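PDB 2QIK: putative gamma-glutamylcyclotransferase YkqA from Bacillus subtilis, which probably acts as a gamma-glutamylcyclotransferase, an acyltransferase that cyclises gamma-glutamyl groups to 5-oxoproline. Local coordinates for residues F131-C136 with R176-E181; Q152-R157 with E256-P261; A158-Y163 with G184-V189; T165-K170 with R269-L274; R213-D218 with C229-V234. All coordinates share one frame; numbering follows the deposited sequence. Where two conformers were deposited one is given.

Contact 1. Residues F131-C136 with R176-E181; sequences FAYGSC and RADMLE
The selenomethionine M179 serves two aromatic rings at once, with CG over the face of Y133 and SE at the edge of F131. Its CG stands 3.5 Å from the centroid of the Y133 ring and only 10° off the normal, a CH-pi contact close to the ring centre. One atom further on, M179 SE turns to F131 and meets CE2 at 3.7 Å in the plane of that ring, while it views the Y133 ring obliquely, with SE to CD1 also 3.7 Å; both are Met-aromatic contacts. Y133 CG sits between the backbone N and carbonyl carbon (chi1 58°), on the side of strand 174-180, and the ring continues to it. There its CE2 touches A177 CB at 3.9 Å, and its OH passes D178 CA at 3.4 Å on the way to a hydrogen bond with the carbonyl of F232. An alanine in place of Y133 would probably leave M179 CG without its ring and the F232 carbonyl without this hydroxyl. In the loop that follows the strand, Y133 N, S135 OG and C136 N bind a citrate, probably from the crystallisation liquor. The Y-G-S sequence resembles the Y8-G9-T10 substrate loop inferred for the N-terminal half, consistent with a second AIG2-like pocket.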
# COMPACT_ATOMS: atom_id res chain seq x y z
N PHE A 131 0.67 6.30 7.69
CA PHE A 131 -0.03 5.30 8.53
C PHE A 131 0.93 4.18 8.96
O PHE A 131 1.45 3.44 8.09
CB PHE A 131 -1.19 4.74 7.76
CG PHE A 131 -2.03 3.78 8.51
CD1 PHE A 131 -2.89 4.16 9.54
CD2 PHE A 131 -2.02 2.43 8.21
CE1 PHE A 131 -3.66 3.21 10.25
CE2 PHE A 131 -2.77 1.52 8.99
CZ PHE A 131 -3.58 1.92 9.93
N ALA A 132 1.19 4.12 10.25
CA ALA A 132 2.06 3.13 10.82
C ALA A 132 1.23 2.11 11.59
O ALA A 132 0.39 2.49 12.42
CB ALA A 132 3.02 3.85 11.85
N TYR A 133 1.54 0.84 11.42
CA TYR A 133 0.80 -0.26 12.02
C TYR A 133 1.68 -1.20 12.83
O TYR A 133 1.18 -2.16 13.41
CB TYR A 133 0.02 -1.01 10.95
CG TYR A 133 0.90 -1.56 9.84
CD1 TYR A 133 1.06 -0.85 8.69
CD2 TYR A 133 1.62 -2.71 10.00
CE1 TYR A 133 1.95 -1.30 7.67
CE2 TYR A 133 2.45 -3.17 9.04
CZ TYR A 133 2.65 -2.46 7.87
OH TYR A 133 3.50 -3.00 6.96
N GLY A 134 2.97 -0.96 12.85
CA GLY A 134 3.87 -1.79 13.61
C GLY A 134 4.84 -0.98 14.45
O GLY A 134 4.43 -0.16 15.20
N SER A 135 6.16 -1.30 14.34
CA SER A 135 7.13 -0.64 15.23
C SER A 135 7.29 0.84 14.96
O SER A 135 7.76 1.55 15.83
CB SER A 135 8.47 -1.26 15.27
OG SER A 135 9.23 -0.94 14.16
N CYS A 136 6.81 1.33 13.80
CA CYS A 136 6.78 2.78 13.60
C CYS A 136 5.69 3.47 14.44
O CYS A 136 5.63 4.70 14.41
CB CYS A 136 6.61 3.15 12.13
SG CYS A 136 8.10 2.75 11.21
N ARG A 176 8.76 -9.67 10.59
CA ARG A 176 8.33 -8.28 10.75
C ARG A 176 6.90 -8.14 10.23
O ARG A 176 6.40 -8.98 9.49
CB ARG A 176 9.28 -7.31 10.05
CG ARG A 176 10.75 -7.49 10.50
CD ARG A 176 11.00 -7.10 11.87
NE ARG A 176 12.39 -7.10 12.23
CZ ARG A 176 13.10 -8.15 12.56
NH1 ARG A 176 12.60 -9.34 12.54
NH2 ARG A 176 14.39 -8.01 12.87
N ALA A 177 6.27 -7.05 10.61
CA ALA A 177 4.88 -6.78 10.34
C ALA A 177 4.58 -6.38 8.90
O ALA A 177 5.42 -5.90 8.18
CB ALA A 177 4.36 -5.75 11.27
N ASP A 178 3.33 -6.49 8.59
CA ASP A 178 2.74 -6.29 7.27
C ASP A 178 1.26 -6.05 7.47
O ASP A 178 0.74 -6.32 8.56
CB ASP A 178 2.93 -7.52 6.38
CG ASP A 178 2.57 -7.33 4.93
OD1 ASP A 178 2.61 -6.17 4.40
OD2 ASP A 178 2.38 -8.38 4.25
N MSE A 179 0.59 -5.58 6.46
CA MSE A 179 -0.87 -5.66 6.41
C MSE A 179 -1.31 -6.40 5.17
O MSE A 179 -0.86 -6.10 4.07
CB MSE A 179 -1.54 -4.30 6.41
CG MSE A 179 -1.21 -3.48 7.68
SE MSE A 179 -2.31 -1.94 7.79
CE MSE A 179 -1.69 -1.07 6.23
N LEU A 180 -2.10 -7.42 5.36
CA LEU A 180 -2.61 -8.25 4.26
C LEU A 180 -4.01 -7.83 3.94
O LEU A 180 -4.84 -7.69 4.85
CB LEU A 180 -2.62 -9.69 4.65
CG LEU A 180 -2.78 -10.74 3.54
CD1 LEU A 180 -1.59 -10.71 2.63
CD2 LEU A 180 -2.96 -12.14 4.13
N GLU A 181 -4.32 -7.59 2.65
CA GLU A 181 -5.67 -7.15 2.24
C GLU A 181 -6.54 -8.39 2.10
O GLU A 181 -6.79 -8.90 1.02
CB GLU A 181 -5.58 -6.40 0.93
CG GLU A 181 -6.85 -5.67 0.58
CD GLU A 181 -6.87 -5.08 -0.79
OE1 GLU A 181 -5.88 -5.19 -1.54
OE2 GLU A 181 -7.87 -4.41 -1.12

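Contact 2. Residues Q152-R157 with E256-P261; sequences QDPVGR and ELYLSP
R157 reaches across to the end of helix 245-258 and supplies all the hydrogen bonding of this contact, in the one of its two conformers described here. Its NE donates to Y258 O at 2.8 Å with an N-H...O angle of 165°. The acceptor lies close to the guanidinium plane, and the donor lies in the carbonyl plane on a lone pair. NH1 adds a weak bond to the same oxygen at 3.4 Å, making a lopsided fork. The side chain runs straight as far as CD, then bends at chi3 (-56°), which brings NE round to the carbonyl. A positive group beside the carbonyl of a last helical residue would be expected to be electrostatically favourable.

Packing over the guanidinium face is the second kind of interaction. The L259-S260 peptide covers one face of the guanidinium: S260 N stands 3.3 Å above its centre, and L259 C lies 3.1 Å above the guanidinium plane, offset toward the rim. L259 O comes within 3.2 Å of NH1, but the angle is too poor for a hydrogen bond.

Apolar contact is thinner. R157 CG meets L259 CD2 at 4.1 Å, and P154 CB meets Y258 CE1 at 4.0 Å, the two side chains crossing at about a right angle.

S260 is the N-cap of the next helix, its OG bonded to F263 N and also to E187 OE2. R157 thus ties the junction between helices 245-258 and 261-273 to strand 154-161, which carries a classic beta bulge at V155 and G156 facing L190, and the S260-E187 bond ties it to the adjacent strand 185-193.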
# COMPACT_ATOMS: atom_id res chain seq x y z
N GLN A 152 6.02 13.90 15.89
CA GLN A 152 5.39 14.49 17.10
C GLN A 152 4.07 15.22 16.79
O GLN A 152 3.54 15.99 17.61
CB GLN A 152 6.43 15.36 17.81
CG GLN A 152 7.54 14.55 18.50
CD GLN A 152 8.78 15.36 18.93
OE1 GLN A 152 9.78 14.77 19.38
NE2 GLN A 152 8.73 16.65 18.74
N ASP A 153 3.53 14.96 15.61
CA ASP A 153 2.20 15.52 15.25
C ASP A 153 1.31 14.35 14.77
O ASP A 153 0.87 14.28 13.61
CB ASP A 153 2.30 16.61 14.14
CG ASP A 153 1.02 17.37 13.89
OD1 ASP A 153 0.08 17.34 14.70
OD2 ASP A 153 0.93 18.03 12.90
N PRO A 154 1.06 13.40 15.66
CA PRO A 154 0.13 12.31 15.34
C PRO A 154 -1.27 12.88 15.18
O PRO A 154 -1.76 13.64 16.02
CB PRO A 154 0.26 11.34 16.52
CG PRO A 154 0.65 12.24 17.66
CD PRO A 154 1.54 13.27 17.04
N VAL A 155 -1.92 12.44 14.13
CA VAL A 155 -3.34 12.64 14.01
C VAL A 155 -4.00 11.71 15.03
O VAL A 155 -4.95 12.15 15.69
CB VAL A 155 -3.83 12.38 12.57
CG1 VAL A 155 -5.41 12.58 12.50
CG2 VAL A 155 -3.09 13.32 11.62
N GLY A 156 -3.44 10.52 15.22
CA GLY A 156 -3.86 9.57 16.24
C GLY A 156 -4.34 8.28 15.63
O GLY A 156 -4.01 7.91 14.51
N ARG A 157 -5.07 7.57 16.47
CA ARG A 157 -5.56 6.25 16.13
C ARG A 157 -6.35 6.31 14.88
O ARG A 157 -7.21 7.17 14.68
CB ARG A 157 -6.49 5.76 17.23
CG ARG A 157 -6.88 4.34 17.13
CD ARG A 157 -7.89 3.94 18.17
NE ARG A 157 -7.38 4.23 19.49
CZ ARG A 157 -8.09 4.10 20.61
NH1 ARG A 157 -7.51 4.36 21.76
NH2 ARG A 157 -9.33 3.69 20.59
N GLU A 256 -0.10 0.25 22.82
CA GLU A 256 -0.58 0.68 24.14
C GLU A 256 -0.78 2.18 24.18
O GLU A 256 -1.75 2.69 24.77
CB GLU A 256 0.47 0.23 25.21
CG GLU A 256 0.54 -1.28 25.46
CD GLU A 256 1.87 -1.69 26.11
OE1 GLU A 256 2.68 -0.75 26.48
OE2 GLU A 256 2.09 -2.91 26.32
N LEU A 257 0.12 2.92 23.50
CA LEU A 257 -0.02 4.38 23.52
C LEU A 257 -1.21 4.86 22.70
O LEU A 257 -1.91 5.78 23.11
CB LEU A 257 1.27 5.03 23.03
CG LEU A 257 1.49 6.56 22.94
CD1 LEU A 257 1.22 7.15 24.31
CD2 LEU A 257 2.93 6.81 22.44
N TYR A 258 -1.42 4.27 21.53
CA TYR A 258 -2.35 4.85 20.58
C TYR A 258 -3.64 4.09 20.32
O TYR A 258 -4.62 4.70 19.91
CB TYR A 258 -1.61 5.02 19.25
CG TYR A 258 -0.47 6.03 19.21
CD1 TYR A 258 -0.73 7.38 19.26
CD2 TYR A 258 0.82 5.63 18.94
CE1 TYR A 258 0.24 8.32 19.20
CE2 TYR A 258 1.87 6.59 18.84
CZ TYR A 258 1.56 7.95 18.96
OH TYR A 258 2.54 8.94 18.85
N LEU A 259 -3.63 2.77 20.40
CA LEU A 259 -4.72 1.97 19.80
C LEU A 259 -5.78 1.58 20.83
O LEU A 259 -5.61 1.76 22.03
CB LEU A 259 -4.14 0.73 19.12
CG LEU A 259 -3.03 1.01 18.11
CD1 LEU A 259 -2.69 -0.26 17.42
CD2 LEU A 259 -3.45 2.10 17.10
N SER A 260 -6.87 1.04 20.38
CA SER A 260 -7.91 0.63 21.33
C SER A 260 -7.38 -0.54 22.18
O SER A 260 -6.67 -1.39 21.69
CB SER A 260 -9.23 0.27 20.63
OG SER A 260 -9.16 -0.92 19.87
N PRO A 261 -7.75 -0.61 23.46
CA PRO A 261 -7.39 -1.74 24.28
C PRO A 261 -7.82 -3.10 23.65
O PRO A 261 -7.06 -4.01 23.72
CB PRO A 261 -8.06 -1.41 25.63
CG PRO A 261 -8.44 -0.03 25.58
CD PRO A 261 -8.51 0.43 24.21

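Contact 3. Residues A158-Y163 with G184-V189; sequences AVLKGY and GTTEGV
T186 projects from strand 185-193 to the face of the sheet that also carries L160, and its side chain can be followed atom by atom. CB lies 3.5 Å from Y163 O. CG2, set between the backbone N and the carbonyl carbon, stays by that oxygen at 3.6 Å and also packs against L160 CB at 4.1 Å. OG1, anti to the backbone N, takes a different direction and is hydrogen-bonded to T165 OG1.

The backbone at T186 is paired in both directions with L160. L160 N donates to T186 O at 2.9 Å with a nearly straight angle of 176°, and T186 N returns a bond to L160 O at 3.1 Å. A158 and G188 form the second hydrogen-bonded pair, with A158 N to G188 O at 2.8 Å. Between them V159 faces E187 as a non-hydrogen-bonded pair, where E187 CA makes a CA-H...O contact with A158 O at 3.3 Å. Past K161 and T185 the hydrogen bonding ends with G162 N to G184 O at 2.8 Å, bent to 134°. The positive phi of G162 is one that residues with a CB seldom adopt.

The two strands run antiparallel at 148°. A158, L160 and T186 point to one face, where M179 and V217 pack on L160, whereas V159, K161, T185 and E187 point to the other, more exposed one. Backbone bonds thus carry the pairing; the buried face is mostly apolar, and its one hydroxyl, on T186, is satisfied by another threonine.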
# COMPACT_ATOMS: atom_id res chain seq x y z
N ALA A 158 -6.11 5.35 14.00
CA ALA A 158 -6.79 5.29 12.79
C ALA A 158 -7.17 3.84 12.52
O ALA A 158 -6.44 2.89 12.81
CB ALA A 158 -5.85 5.86 11.67
N VAL A 159 -8.34 3.70 11.96
CA VAL A 159 -8.91 2.42 11.66
C VAL A 159 -8.79 2.20 10.14
O VAL A 159 -9.11 3.11 9.35
CB VAL A 159 -10.34 2.35 12.13
CG1 VAL A 159 -11.00 1.09 11.68
CG2 VAL A 159 -10.47 2.43 13.65
N LEU A 160 -8.42 0.96 9.76
CA LEU A 160 -8.30 0.58 8.35
C LEU A 160 -9.13 -0.67 8.12
O LEU A 160 -8.77 -1.77 8.55
CB LEU A 160 -6.83 0.34 7.96
CG LEU A 160 -6.63 -0.11 6.51
CD1 LEU A 160 -7.18 0.83 5.43
CD2 LEU A 160 -5.16 -0.27 6.25
N LYS A 161 -10.20 -0.53 7.35
CA LYS A 161 -11.09 -1.63 7.00
C LYS A 161 -10.48 -2.42 5.85
O LYS A 161 -9.96 -1.81 4.91
CB LYS A 161 -12.39 -1.01 6.46
CG LYS A 161 -13.07 -0.08 7.52
CD LYS A 161 -14.56 -0.21 7.56
CE LYS A 161 -15.20 0.33 8.88
NZ LYS A 161 -14.44 -0.04 10.14
N GLY A 162 -10.54 -3.72 5.90
CA GLY A 162 -10.18 -4.59 4.83
C GLY A 162 -8.84 -5.30 4.91
O GLY A 162 -8.48 -6.08 4.03
N TYR A 163 -8.08 -4.96 5.93
CA TYR A 163 -6.70 -5.44 6.13
C TYR A 163 -6.54 -6.03 7.50
O TYR A 163 -7.20 -5.56 8.45
CB TYR A 163 -5.72 -4.28 5.99
CG TYR A 163 -5.66 -3.64 4.62
CD1 TYR A 163 -6.64 -2.77 4.17
CD2 TYR A 163 -4.59 -3.83 3.81
CE1 TYR A 163 -6.58 -2.17 2.96
CE2 TYR A 163 -4.46 -3.20 2.59
CZ TYR A 163 -5.45 -2.41 2.14
OH TYR A 163 -5.38 -1.78 0.91
N GLY A 184 -10.02 -8.43 6.73
CA GLY A 184 -10.05 -8.22 8.17
C GLY A 184 -10.21 -6.71 8.45
O GLY A 184 -10.59 -5.89 7.61
N THR A 185 -9.93 -6.33 9.68
CA THR A 185 -9.89 -4.91 10.10
C THR A 185 -8.71 -4.73 11.00
O THR A 185 -8.35 -5.65 11.73
CB THR A 185 -11.22 -4.50 10.82
OG1 THR A 185 -11.26 -3.08 10.89
CG2 THR A 185 -11.22 -4.84 12.31
N THR A 186 -8.06 -3.60 10.90
CA THR A 186 -6.93 -3.32 11.73
C THR A 186 -6.85 -1.87 12.17
O THR A 186 -7.71 -1.06 11.78
CB THR A 186 -5.68 -3.82 11.02
OG1 THR A 186 -4.64 -3.99 12.00
CG2 THR A 186 -5.19 -2.90 9.90
N GLU A 187 -5.86 -1.55 13.02
CA GLU A 187 -5.64 -0.22 13.53
C GLU A 187 -4.18 0.13 13.40
O GLU A 187 -3.30 -0.74 13.41
CB GLU A 187 -6.08 -0.08 15.03
CG GLU A 187 -7.51 -0.43 15.33
CD GLU A 187 -7.93 -0.03 16.74
OE1 GLU A 187 -7.17 0.64 17.46
OE2 GLU A 187 -9.07 -0.44 17.09
N GLY A 188 -3.94 1.44 13.35
CA GLY A 188 -2.59 1.97 13.42
C GLY A 188 -2.63 3.41 13.84
O GLY A 188 -3.68 3.91 14.25
N VAL A 189 -1.52 4.07 13.73
CA VAL A 189 -1.35 5.51 14.11
C VAL A 189 -1.12 6.25 12.77
O VAL A 189 -0.25 5.88 12.00
CB VAL A 189 -0.08 5.71 15.04
CG1 VAL A 189 0.09 7.15 15.48
CG2 VAL A 189 -0.09 4.76 16.24

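Contact 4. Residues T165-K170 with R269-L274; sequences TRFTLK and RHMNSL
F167 points at the last turn of helix 261-273 and touches H270 and M271 there and L274 just beyond the helix. The selenomethionine M271 comes closest: F167 CZ meets both its CG and its SE at 3.6 Å. SE lies 4.5 Å from the ring centroid and 50° off the normal, an oblique Met-aromatic arrangement, making the far end of the ring the main meeting point.

Carbon packing continues at the near end. L274 CD1 rests 4.0 Å from F167 CB, the two side chains crossing at about a right angle. H270 comes edge to edge, CD2 being 4.0 Å from F167 CD1, with the two side chains sliding past each other in opposite directions. An alanine in place of F167 would probably open a gap beside M271 and H270, while L274 would keep its touch on CB.

The polar side of the contact is indirect. R166 NH1 lies 4.1 Å from H270 CE1, with the guanidinium and imidazole planes 77° apart, and no hydrogen bond joins them. Both instead meet E240: its OE2 forms a salt bridge with R166 NH1, and its OE1 accepts from H270 NE2 and from F167 N. The carboxylate would therefore be likely to offset the positive charge of R166 beside the imidazole.

The axes of strand segment 165-170 and helix segment 269-273 approach to 9.7 Å at 34°. This is the alpha-on-beta layer packing of a helix against a twisted hairpin, here strands 164-171 and 174-180, with a classic beta bulge at T168 and L169 facing R176.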
# COMPACT_ATOMS: atom_id res chain seq x y z
N THR A 165 -3.30 -6.96 10.25
CA THR A 165 -1.86 -6.88 10.55
C THR A 165 -1.32 -8.30 10.76
O THR A 165 -1.80 -9.07 11.59
CB THR A 165 -1.60 -6.01 11.77
OG1 THR A 165 -2.06 -4.69 11.53
CG2 THR A 165 -0.12 -5.92 12.10
N ARG A 166 -0.33 -8.65 9.94
CA ARG A 166 0.23 -9.99 9.93
C ARG A 166 1.72 -9.95 9.78
O ARG A 166 2.27 -8.96 9.32
CB ARG A 166 -0.37 -10.76 8.77
CG ARG A 166 -1.82 -11.03 8.88
CD ARG A 166 -2.27 -12.10 7.93
NE ARG A 166 -3.72 -12.29 7.95
CZ ARG A 166 -4.35 -13.04 8.87
NH1 ARG A 166 -3.66 -13.73 9.77
NH2 ARG A 166 -5.64 -13.13 8.86
N PHE A 167 2.41 -11.00 10.19
CA PHE A 167 3.86 -11.00 10.34
C PHE A 167 4.46 -11.85 9.22
O PHE A 167 4.81 -13.01 9.43
CB PHE A 167 4.21 -11.46 11.76
CG PHE A 167 3.75 -10.45 12.73
CD1 PHE A 167 2.43 -10.34 13.12
CD2 PHE A 167 4.64 -9.50 13.13
CE1 PHE A 167 2.03 -9.25 13.89
CE2 PHE A 167 4.27 -8.47 13.94
CZ PHE A 167 2.97 -8.31 14.28
N THR A 168 4.52 -11.25 8.02
CA THR A 168 4.79 -11.97 6.80
C THR A 168 6.19 -11.74 6.24
O THR A 168 6.54 -12.40 5.25
CB THR A 168 3.80 -11.56 5.74
OG1 THR A 168 4.06 -10.21 5.40
CG2 THR A 168 2.35 -11.68 6.14
N LEU A 169 6.99 -10.84 6.80
CA LEU A 169 8.37 -10.63 6.34
C LEU A 169 9.24 -11.58 7.10
O LEU A 169 9.31 -11.49 8.32
CB LEU A 169 8.85 -9.19 6.57
CG LEU A 169 10.23 -8.95 5.99
CD1 LEU A 169 10.24 -8.81 4.55
CD2 LEU A 169 10.81 -7.68 6.64
N LYS A 170 9.90 -12.49 6.42
CA LYS A 170 10.73 -13.43 7.15
C LYS A 170 12.18 -12.93 7.24
O LYS A 170 12.84 -12.62 6.26
CB LYS A 170 10.53 -14.80 6.56
CG LYS A 170 11.37 -15.88 7.22
CD LYS A 170 12.81 -15.78 6.72
CE LYS A 170 13.00 -15.75 5.21
NZ LYS A 170 12.35 -16.98 4.68
N ARG A 269 -2.20 -11.09 21.44
CA ARG A 269 -2.48 -12.49 21.45
C ARG A 269 -2.03 -13.15 20.12
O ARG A 269 -1.50 -14.27 20.06
CB ARG A 269 -4.00 -12.76 21.64
CG ARG A 269 -4.72 -12.63 23.07
CD ARG A 269 -6.41 -12.98 23.20
NE ARG A 269 -6.42 -14.20 23.95
CZ ARG A 269 -5.83 -15.36 23.58
NH1 ARG A 269 -5.92 -16.44 24.39
NH2 ARG A 269 -5.19 -15.48 22.42
N HIS A 270 -2.23 -12.42 18.99
CA HIS A 270 -1.81 -12.94 17.71
C HIS A 270 -0.32 -13.12 17.67
O HIS A 270 0.15 -14.18 17.23
CB HIS A 270 -2.28 -12.01 16.59
CG HIS A 270 -1.93 -12.47 15.24
ND1 HIS A 270 -2.52 -13.59 14.67
CD2 HIS A 270 -1.04 -11.99 14.35
CE1 HIS A 270 -1.98 -13.79 13.49
NE2 HIS A 270 -1.08 -12.83 13.25
N MSE A 271 0.44 -12.09 18.02
CA MSE A 271 1.90 -12.20 18.02
C MSE A 271 2.37 -13.36 18.89
O MSE A 271 3.28 -14.08 18.53
CB MSE A 271 2.53 -10.91 18.48
CG MSE A 271 2.31 -9.74 17.51
SE MSE A 271 3.26 -8.15 17.86
CE MSE A 271 2.45 -7.71 19.47
N ASN A 272 1.78 -13.51 20.05
CA ASN A 272 2.22 -14.53 21.02
C ASN A 272 1.79 -15.94 20.61
O ASN A 272 2.31 -16.91 21.15
CB ASN A 272 1.72 -14.20 22.44
CG ASN A 272 2.35 -13.03 23.04
OD1 ASN A 272 1.69 -12.24 23.81
ND2 ASN A 272 3.62 -12.84 22.74
N SER A 273 0.86 -16.08 19.67
CA SER A 273 0.31 -17.35 19.23
C SER A 273 1.13 -17.95 18.08
O SER A 273 1.03 -19.13 17.75
CB SER A 273 -1.17 -17.17 18.81
OG SER A 273 -1.79 -18.40 18.62
N LEU A 274 1.92 -17.11 17.44
CA LEU A 274 2.64 -17.56 16.27
C LEU A 274 3.79 -18.52 16.60
O LEU A 274 4.46 -18.34 17.62
CB LEU A 274 3.14 -16.30 15.52
CG LEU A 274 2.07 -15.40 14.86
CD1 LEU A 274 2.73 -14.17 14.33
CD2 LEU A 274 1.31 -16.13 13.78

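Contact 5. Residues R213-D218 with C229-V234; sequences RPAFVD and CLTFLV
R213 O is gripped by two groups of the opposite strand: L233 N donates to it at 2.9 Å with an N-H...O angle of 161°, and F232 CA adds a CA-H...O contact at 3.2 Å. R213 N completes the pair by bonding L233 O at 2.8 Å. The next hydrogen-bonded pairs are A215 with T231 and V217 with C229, and A215 and T231 bond in both directions through their backbone N and O atoms.

The side chains of A215 and L233 are packed tightly, L233 CD1 lying 3.5 Å from A215 CB. On the other face P214 CB meets L230 CD1 at 3.9 Å, with F232 beside them, and helices 115-122 and 198-204 cover this side. R213 extends from CG to NE, and NE donates to a water 3.0 Å away that bridges to V234 O, 2.9 Å from it; NH2 is bonded to Q30. T231 OG1 is bonded to F131 O.

With strands at 131° and paired from R213-L233 to V217-C229, the arrangement is a twisted antiparallel beta hairpin, buried near the middle of the chain within the AIG2-like family region.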
# COMPACT_ATOMS: atom_id res chain seq x y z
N ARG A 213 7.31 -2.05 -0.09
CA ARG A 213 7.00 -1.00 -1.06
C ARG A 213 6.14 0.08 -0.42
O ARG A 213 5.34 -0.21 0.49
CB ARG A 213 6.21 -1.56 -2.22
CG ARG A 213 4.93 -2.19 -1.95
CD ARG A 213 4.26 -2.70 -3.20
NE ARG A 213 2.99 -3.17 -2.95
CZ ARG A 213 1.82 -2.41 -3.07
NH1 ARG A 213 1.77 -1.19 -3.55
NH2 ARG A 213 0.73 -2.96 -2.84
N PRO A 214 6.27 1.34 -0.88
CA PRO A 214 5.28 2.34 -0.54
C PRO A 214 3.93 1.91 -1.08
O PRO A 214 3.84 1.27 -2.15
CB PRO A 214 5.82 3.59 -1.23
CG PRO A 214 7.19 3.30 -1.71
CD PRO A 214 7.25 1.83 -1.89
N ALA A 215 2.88 2.23 -0.35
CA ALA A 215 1.54 1.92 -0.72
C ALA A 215 0.62 2.96 -0.16
O ALA A 215 1.03 3.80 0.66
CB ALA A 215 1.16 0.52 -0.24
N PHE A 216 -0.65 2.93 -0.53
CA PHE A 216 -1.61 3.98 -0.18
C PHE A 216 -2.90 3.35 0.35
O PHE A 216 -3.37 2.35 -0.24
CB PHE A 216 -1.89 4.90 -1.36
CG PHE A 216 -0.61 5.54 -1.82
CD1 PHE A 216 -0.13 6.64 -1.23
CD2 PHE A 216 0.20 4.88 -2.73
CE1 PHE A 216 1.15 7.12 -1.55
CE2 PHE A 216 1.46 5.33 -3.04
CZ PHE A 216 1.88 6.48 -2.45
N VAL A 217 -3.42 3.94 1.40
CA VAL A 217 -4.64 3.52 2.02
C VAL A 217 -5.41 4.73 2.46
O VAL A 217 -4.88 5.78 2.73
CB VAL A 217 -4.39 2.57 3.24
CG1 VAL A 217 -3.85 1.27 2.78
CG2 VAL A 217 -3.50 3.21 4.31
N ASP A 218 -6.72 4.54 2.56
CA ASP A 218 -7.66 5.58 3.10
C ASP A 218 -8.05 5.14 4.50
O ASP A 218 -8.42 3.98 4.72
CB ASP A 218 -8.93 5.72 2.27
CG ASP A 218 -8.70 6.28 0.89
OD1 ASP A 218 -7.59 6.67 0.50
OD2 ASP A 218 -9.72 6.40 0.15
N CYS A 229 -3.24 8.00 2.24
CA CYS A 229 -2.23 7.97 3.28
C CYS A 229 -1.14 6.98 2.86
O CYS A 229 -1.41 5.92 2.30
CB CYS A 229 -2.82 7.48 4.57
SG CYS A 229 -4.12 8.53 5.18
N LEU A 230 0.12 7.36 3.06
CA LEU A 230 1.25 6.47 2.79
C LEU A 230 1.37 5.42 3.86
O LEU A 230 1.25 5.69 5.06
CB LEU A 230 2.51 7.29 2.85
CG LEU A 230 3.87 6.55 2.76
CD1 LEU A 230 3.99 5.90 1.38
CD2 LEU A 230 4.97 7.43 3.01
N THR A 231 1.61 4.18 3.43
CA THR A 231 2.04 3.10 4.30
C THR A 231 3.06 2.26 3.56
O THR A 231 3.43 2.61 2.45
CB THR A 231 0.78 2.35 4.82
OG1 THR A 231 1.17 1.55 5.94
CG2 THR A 231 0.18 1.46 3.81
N PHE A 232 3.56 1.21 4.20
CA PHE A 232 4.53 0.34 3.56
C PHE A 232 4.06 -1.07 3.73
O PHE A 232 3.55 -1.46 4.79
CB PHE A 232 5.94 0.53 4.17
CG PHE A 232 6.52 1.86 3.90
CD1 PHE A 232 6.28 2.91 4.75
CD2 PHE A 232 7.26 2.09 2.75
CE1 PHE A 232 6.76 4.16 4.47
CE2 PHE A 232 7.77 3.33 2.47
CZ PHE A 232 7.50 4.37 3.33
N LEU A 233 4.17 -1.86 2.63
CA LEU A 233 3.67 -3.29 2.62
C LEU A 233 4.77 -4.22 2.15
O LEU A 233 5.59 -3.83 1.32
CB LEU A 233 2.43 -3.42 1.72
CG LEU A 233 1.26 -2.53 2.10
CD1 LEU A 233 0.20 -2.59 1.01
CD2 LEU A 233 0.73 -2.84 3.47
N VAL A 234 4.81 -5.42 2.74
CA VAL A 234 5.82 -6.39 2.40
C VAL A 234 5.69 -6.85 0.97
O VAL A 234 4.61 -7.14 0.48
CB VAL A 234 5.72 -7.59 3.36
CG1 VAL A 234 6.61 -8.74 2.96
CG2 VAL A 234 6.07 -7.18 4.75
O HOH W 1 3.22 -5.92 -1.74

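From the N terminus, contact 1 opens first, followed by contacts 2, 3 and 4. Contact 1 closes at 176-181 and contact 3 at 184-189, so contact 1 crosses contacts 2, 3 and 4, and contact 3 crosses contact 4. Contact 5 opens and closes next, a short hairpin in series with contacts 1 and 3. Contact 2 closes at 256-261, enclosing contacts 3 and 5. Contact 4, which crosses contact 2, closes last at 269-274 and also encloses contact 5. Contacts 1, 3 and 5 touch one another and join the central strands, whereas contact 2 joins the end of helix 245-258 to strand 154-161 and contact 4 joins helix 261-273 to strand 164-171.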